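Local coordinates for protein cytochrome P450 (Rhodococcus erythropolis, PDB 3WEC) that hydroxylates the quinoline nitrogen of an aurachin intermediate as a heme monooxygenase, a step that gives these alkaloids their antibiotic activity, at residues 265-270 against 403-408; 277-282 against 342-347. All coordinates share one frame; numbering follows the deposited sequence.

Contact 1: residues 265-270 against 403-408; sequences MLITFS and ETLSVA
Leu-405 meets Leu-266 and Ile-267 without any flat group between them: no aromatic, amide or other flat side chain takes part. The aromatic ring on the helical side, Phe-269, turns another way, packing edge-to-face with Phe-342. What remains is aliphatic, and the forked end of Leu-405 does most of the touching. With CG anti to the backbone N (chi1 -160°), its two methyls are carried to the helix and part over neighbouring residues. Leu-405 CD1 reaches Ile-267 CG1 at 3.8 Å, the two side chains crossing obliquely, while Leu-405 CD2 comes to 4.0 Å from Leu-266 CB. The latter approach is to the root of Leu-266, so it depends on the helix backbone rather than on how that side chain is rotated. A branched leucine suits this place because its two methyls can each serve one of two adjacent helix residues. Val-407, two residues on, stands further back, its CG1 4.7 Å from Leu-266 CG. Beyond the pair, Leu-266 rests on Ile-385 and Leu-378, and Leu-405 on Val-149 of helix 148-153. The contact thus joins the C-terminal end of helix 240-271, the long central helix of the P450 fold, to the approach to strand 407-410. No hydrogen bond crosses here, so the association relies on dispersion and on the burial of all three apolar side chains.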
loop_
_atom_site.group_PDB
_atom_site.type_symbol
_atom_site.label_atom_id
_atom_site.label_comp_id
_atom_site.label_asym_id
_atom_site.label_seq_id
_atom_site.Cartn_x
_atom_site.Cartn_y
_atom_site.Cartn_z
ATOM N N MET A 265 -4.032 -10.400 -7.491
ATOM C CA MET A 265 -4.761 -10.390 -8.771
ATOM C C MET A 265 -4.680 -11.754 -9.413
ATOM O O MET A 265 -5.696 -12.336 -9.829
ATOM C CB MET A 265 -4.186 -9.350 -9.738
ATOM C CG MET A 265 -4.964 -9.260 -11.039
ATOM S SD MET A 265 -4.246 -8.071 -12.165
ATOM C CE MET A 265 -4.932 -6.550 -11.541
ATOM N N LEU A 266 -3.455 -12.259 -9.462
ATOM C CA LEU A 266 -3.138 -13.605 -9.946
ATOM C C LEU A 266 -3.947 -14.736 -9.247
ATOM O O LEU A 266 -4.670 -15.495 -9.896
ATOM C CB LEU A 266 -1.622 -13.811 -9.821
ATOM C CG LEU A 266 -0.703 -13.596 -11.031
ATOM C CD1 LEU A 266 -1.393 -13.118 -12.327
ATOM C CD2 LEU A 266 0.514 -12.763 -10.727
ATOM N N ILE A 267 -3.842 -14.797 -7.918
ATOM C CA ILE A 267 -4.604 -15.728 -7.082
ATOM C C ILE A 267 -6.094 -15.635 -7.398
ATOM O O ILE A 267 -6.752 -16.638 -7.492
ATOM C CB ILE A 267 -4.381 -15.427 -5.571
ATOM C CG1 ILE A 267 -2.886 -15.502 -5.213
ATOM C CG2 ILE A 267 -5.234 -16.334 -4.679
ATOM C CD1 ILE A 267 -2.497 -14.869 -3.894
ATOM N N THR A 268 -6.616 -14.415 -7.537
ATOM C CA THR A 268 -8.063 -14.204 -7.777
ATOM C C THR A 268 -8.556 -14.650 -9.173
ATOM O O THR A 268 -9.601 -15.285 -9.299
ATOM C CB THR A 268 -8.429 -12.731 -7.483
ATOM O OG1 THR A 268 -7.906 -12.364 -6.215
ATOM C CG2 THR A 268 -9.933 -12.501 -7.468
ATOM N N PHE A 269 -7.819 -14.345 -10.230
ATOM C CA PHE A 269 -8.196 -14.901 -11.543
ATOM C C PHE A 269 -7.962 -16.418 -11.686
ATOM O O PHE A 269 -8.567 -17.055 -12.545
ATOM C CB PHE A 269 -7.554 -14.108 -12.690
ATOM C CG PHE A 269 -8.149 -12.736 -12.886
ATOM C CD1 PHE A 269 -9.513 -12.574 -13.107
ATOM C CD2 PHE A 269 -7.353 -11.612 -12.866
ATOM C CE1 PHE A 269 -10.065 -11.318 -13.289
ATOM C CE2 PHE A 269 -7.903 -10.347 -13.045
ATOM C CZ PHE A 269 -9.257 -10.201 -13.262
ATOM N N SER A 270 -7.115 -16.996 -10.840
ATOM C CA SER A 270 -6.914 -18.443 -10.770
ATOM C C SER A 270 -8.161 -19.072 -10.155
ATOM O O SER A 270 -8.693 -20.080 -10.640
ATOM C CB SER A 270 -5.691 -18.783 -9.911
ATOM O OG SER A 270 -5.387 -20.177 -9.945
ATOM N N GLU A 403 3.832 -14.603 -0.216
ATOM C CA GLU A 403 5.287 -14.600 -0.033
ATOM C C GLU A 403 5.992 -15.145 -1.283
ATOM O O GLU A 403 7.004 -14.606 -1.699
ATOM C CB GLU A 403 5.665 -15.433 1.248
ATOM C CG GLU A 403 7.151 -15.722 1.478
ATOM C CD GLU A 403 7.586 -15.598 2.938
ATOM O OE1 GLU A 403 7.949 -16.633 3.559
ATOM O OE2 GLU A 403 7.584 -14.448 3.465
ATOM N N THR A 404 5.460 -16.256 -1.805
ATOM C CA THR A 404 5.910 -16.967 -3.008
ATOM C C THR A 404 4.656 -17.293 -3.846
ATOM O O THR A 404 3.525 -17.181 -3.350
ATOM C CB THR A 404 6.685 -18.304 -2.726
ATOM O OG1 THR A 404 5.816 -19.312 -2.185
ATOM C CG2 THR A 404 7.938 -18.129 -1.848
ATOM N N LEU A 405 4.832 -17.696 -5.105
ATOM C CA LEU A 405 3.666 -17.973 -5.959
ATOM C C LEU A 405 4.095 -18.770 -7.182
ATOM O O LEU A 405 4.980 -18.333 -7.932
ATOM C CB LEU A 405 2.969 -16.651 -6.353
ATOM C CG LEU A 405 1.508 -16.694 -6.831
ATOM C CD1 LEU A 405 0.541 -17.171 -5.738
ATOM C CD2 LEU A 405 1.099 -15.320 -7.340
ATOM N N SER A 406 3.539 -19.972 -7.343
ATOM C CA SER A 406 3.767 -20.762 -8.557
ATOM C C SER A 406 2.572 -20.602 -9.452
ATOM O O SER A 406 1.453 -20.880 -9.036
ATOM C CB SER A 406 3.945 -22.235 -8.230
ATOM O OG SER A 406 4.568 -22.284 -6.975
ATOM N N VAL A 407 2.798 -20.126 -10.668
ATOM C CA VAL A 407 1.682 -19.937 -11.581
ATOM C C VAL A 407 1.910 -20.703 -12.855
ATOM O O VAL A 407 2.994 -20.657 -13.443
ATOM C CB VAL A 407 1.319 -18.444 -11.846
ATOM C CG1 VAL A 407 1.947 -17.509 -10.818
ATOM C CG2 VAL A 407 1.679 -18.006 -13.248
ATOM N N ALA A 408 0.881 -21.427 -13.256
ATOM C CA ALA A 408 0.837 -22.023 -14.577
ATOM C C ALA A 408 0.035 -21.088 -15.453
ATOM O O ALA A 408 -0.936 -20.464 -15.024
ATOM C CB ALA A 408 0.219 -23.399 -14.539
#

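Contact 2: residues 277-282 against 342-347; sequences EQVRAN and FSVTRP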
loop_
_atom_site.group_PDB
_atom_site.type_symbol
_atom_site.label_atom_id
_atom_site.label_comp_id
_atom_site.label_asym_id
_atom_site.label_seq_id
_atom_site.Cartn_x
_atom_site.Cartn_y
_atom_site.Cartn_z
ATOM N N GLU A 277 -11.946 -14.649 -18.122
ATOM C CA GLU A 277 -12.499 -14.831 -19.460
ATOM C C GLU A 277 -13.259 -13.579 -19.937
ATOM O O GLU A 277 -13.069 -13.125 -21.078
ATOM C CB GLU A 277 -13.372 -16.099 -19.531
ATOM C CG GLU A 277 -12.638 -17.295 -20.122
ATOM C CD GLU A 277 -13.182 -18.638 -19.662
ATOM O OE1 GLU A 277 -14.418 -18.861 -19.718
ATOM O OE2 GLU A 277 -12.363 -19.493 -19.263
ATOM N N GLN A 278 -14.077 -13.014 -19.044
ATOM C CA GLN A 278 -14.771 -11.735 -19.261
ATOM C C GLN A 278 -13.825 -10.604 -19.679
ATOM O O GLN A 278 -14.133 -9.862 -20.611
ATOM C CB GLN A 278 -15.504 -11.303 -17.985
ATOM C CG GLN A 278 -16.486 -12.324 -17.434
ATOM C CD GLN A 278 -17.915 -12.071 -17.878
ATOM O OE1 GLN A 278 -18.243 -12.121 -19.071
ATOM N NE2 GLN A 278 -18.782 -11.805 -16.908
ATOM N N VAL A 279 -12.687 -10.476 -18.985
ATOM C CA VAL A 279 -11.713 -9.417 -19.273
ATOM C C VAL A 279 -11.081 -9.549 -20.683
ATOM O O VAL A 279 -11.055 -8.565 -21.505
ATOM C CB VAL A 279 -10.625 -9.292 -18.172
ATOM C CG1 VAL A 279 -9.551 -8.288 -18.569
ATOM C CG2 VAL A 279 -11.249 -8.913 -16.835
ATOM N N ARG A 280 -10.464 -10.721 -20.939
ATOM C CA ARG A 280 -9.870 -11.035 -22.253
ATOM C C ARG A 280 -10.874 -10.881 -23.428
ATOM O O ARG A 280 -10.487 -10.481 -24.552
ATOM C CB ARG A 280 -9.197 -12.442 -22.280
ATOM C CG ARG A 280 -8.524 -12.769 -23.626
ATOM C CD ARG A 280 -8.032 -14.210 -23.752
ATOM N NE ARG A 280 -9.137 -15.153 -23.939
ATOM C CZ ARG A 280 -9.824 -15.693 -22.935
ATOM N NH1 ARG A 280 -9.515 -15.385 -21.672
ATOM N NH2 ARG A 280 -10.822 -16.525 -23.182
ATOM N N ALA A 281 -12.150 -11.185 -23.156
ATOM C CA ALA A 281 -13.220 -10.994 -24.142
ATOM C C ALA A 281 -13.863 -9.598 -24.136
ATOM O O ALA A 281 -14.399 -9.186 -25.157
ATOM C CB ALA A 281 -14.287 -12.085 -24.019
ATOM N N ASN A 282 -13.820 -8.883 -23.009
ATOM C CA ASN A 282 -14.387 -7.523 -22.914
ATOM C C ASN A 282 -13.400 -6.519 -22.339
ATOM O O ASN A 282 -13.472 -6.197 -21.150
ATOM C CB ASN A 282 -15.636 -7.493 -22.029
ATOM C CG ASN A 282 -16.571 -8.645 -22.287
ATOM O OD1 ASN A 282 -16.938 -8.911 -23.420
ATOM N ND2 ASN A 282 -16.970 -9.335 -21.218
ATOM N N PHE A 342 -16.656 -11.922 -6.433
ATOM C CA PHE A 342 -15.717 -11.215 -7.248
ATOM C C PHE A 342 -16.350 -11.116 -8.621
ATOM O O PHE A 342 -16.568 -12.135 -9.294
ATOM C CB PHE A 342 -14.336 -11.912 -7.276
ATOM C CG PHE A 342 -13.334 -11.264 -8.231
ATOM C CD1 PHE A 342 -13.011 -11.874 -9.436
ATOM C CD2 PHE A 342 -12.706 -10.060 -7.912
ATOM C CE1 PHE A 342 -12.099 -11.290 -10.298
ATOM C CE2 PHE A 342 -11.771 -9.490 -8.759
ATOM C CZ PHE A 342 -11.482 -10.100 -9.966
ATOM N N SER A 343 -16.677 -9.883 -9.016
ATOM C CA SER A 343 -17.269 -9.632 -10.333
ATOM C C SER A 343 -16.599 -8.436 -10.998
ATOM O O SER A 343 -16.630 -7.330 -10.473
ATOM C CB SER A 343 -18.781 -9.429 -10.243
ATOM O OG SER A 343 -19.310 -8.993 -11.488
ATOM N N VAL A 344 -15.995 -8.682 -12.153
ATOM C CA VAL A 344 -15.271 -7.660 -12.901
ATOM C C VAL A 344 -16.250 -6.852 -13.752
ATOM O O VAL A 344 -15.866 -5.915 -14.465
ATOM C CB VAL A 344 -14.215 -8.315 -13.822
ATOM C CG1 VAL A 344 -13.631 -7.309 -14.780
ATOM C CG2 VAL A 344 -13.107 -8.962 -13.014
ATOM N N THR A 345 -17.526 -7.203 -13.696
ATOM C CA THR A 345 -18.492 -6.440 -14.477
ATOM C C THR A 345 -19.313 -5.441 -13.656
ATOM O O THR A 345 -20.154 -4.746 -14.205
ATOM C CB THR A 345 -19.378 -7.333 -15.358
ATOM O OG1 THR A 345 -19.951 -8.366 -14.556
ATOM C CG2 THR A 345 -18.545 -7.961 -16.466
ATOM N N ARG A 346 -19.049 -5.362 -12.355
ATOM C CA ARG A 346 -19.628 -4.327 -11.489
ATOM C C ARG A 346 -19.605 -2.918 -12.097
ATOM O O ARG A 346 -18.534 -2.322 -12.260
ATOM C CB ARG A 346 -18.904 -4.294 -10.145
ATOM C CG ARG A 346 -19.606 -5.068 -9.056
ATOM C CD ARG A 346 -18.759 -5.092 -7.795
ATOM N NE ARG A 346 -18.873 -6.370 -7.086
ATOM C CZ ARG A 346 -19.995 -6.848 -6.550
ATOM N NH1 ARG A 346 -19.979 -8.014 -5.913
ATOM N NH2 ARG A 346 -21.124 -6.160 -6.635
ATOM N N PRO A 347 -20.795 -2.383 -12.425
ATOM C CA PRO A 347 -20.909 -1.049 -13.002
ATOM C C PRO A 347 -21.018 -0.007 -11.885
ATOM O O PRO A 347 -22.004 0.725 -11.799
ATOM C CB PRO A 347 -22.203 -1.143 -13.821
ATOM C CG PRO A 347 -22.990 -2.299 -13.241
ATOM C CD PRO A 347 -22.120 -3.004 -12.227
#
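Gln-278 and Val-279, neighbours on helix 273-281, meet Thr-345 and Val-344 on the facing loop. The glutamine can be followed outward. Its CB points toward the loop, but CB and CG both stay clear of it, CG at 4.9 Å from Thr-345 CG2. CG lies beside the backbone N (chi1 -56°), and a bend at the next torsion (chi2 -96°) turns the amide toward Thr-345. CD is still 4.4 Å from Thr-345 CG2; the terminal NE2 makes the approach, 3.9 Å from that methyl, while OE1, 4.9 Å from Thr-345 CG2, takes no part. The two side chains cross at about a right angle, with no hydrogen bond between them. A long, flexible polar residue fits this partly exposed border, its length letting the amide reach Thr-345.

Further in, the valines take over. Val-279 CG2 presses on Val-344 CG1 at 3.5 Å, the side chains again crossing nearly at right angles, and both also rest on Ala-289 of helix 286-296. Compact beta-branched apolar residues fill this buried spot. That helix carries the ExxR sequence of P450 enzymes, and the loop supplies the partner arginine: Arg-346 NE forms a salt bridge with Glu-292, consistent with the Glu-Arg-Arg triad of the family, in which Arg-295 is the other arginine.

The loop folds into a type I beta turn from Ser-343 to Arg-346. Bracing it, Thr-345 OG1 donates to Ser-343 OG at 3.2 Å, and Thr-345 N makes a weak 3.4 Å bond to Ser-343 OG. With OG1 turned back into the turn, Thr-345 CG2 is left to face the glutamine, a division of labour that a threonine's two unlike branches make possible.

In the fold
From the N terminus, the chain runs down helix 240-271, whose last turns hold the first half of contact 1, and passes at once into helix 273-281, which opens contact 2. Contact 2 closes first, when the loop at 342-347 returns to that helix. Contact 1 closes later, near the C terminus at 403-408, so contact 2 is nested within its loop. Their centres lie 18 Å apart, and Phe-269 bridges them: its CE1 lies 3.9 Å from Val-344 CG2. Together they tie two successive helices to the loop before helix 364-381 and to the segment leading into the final strand.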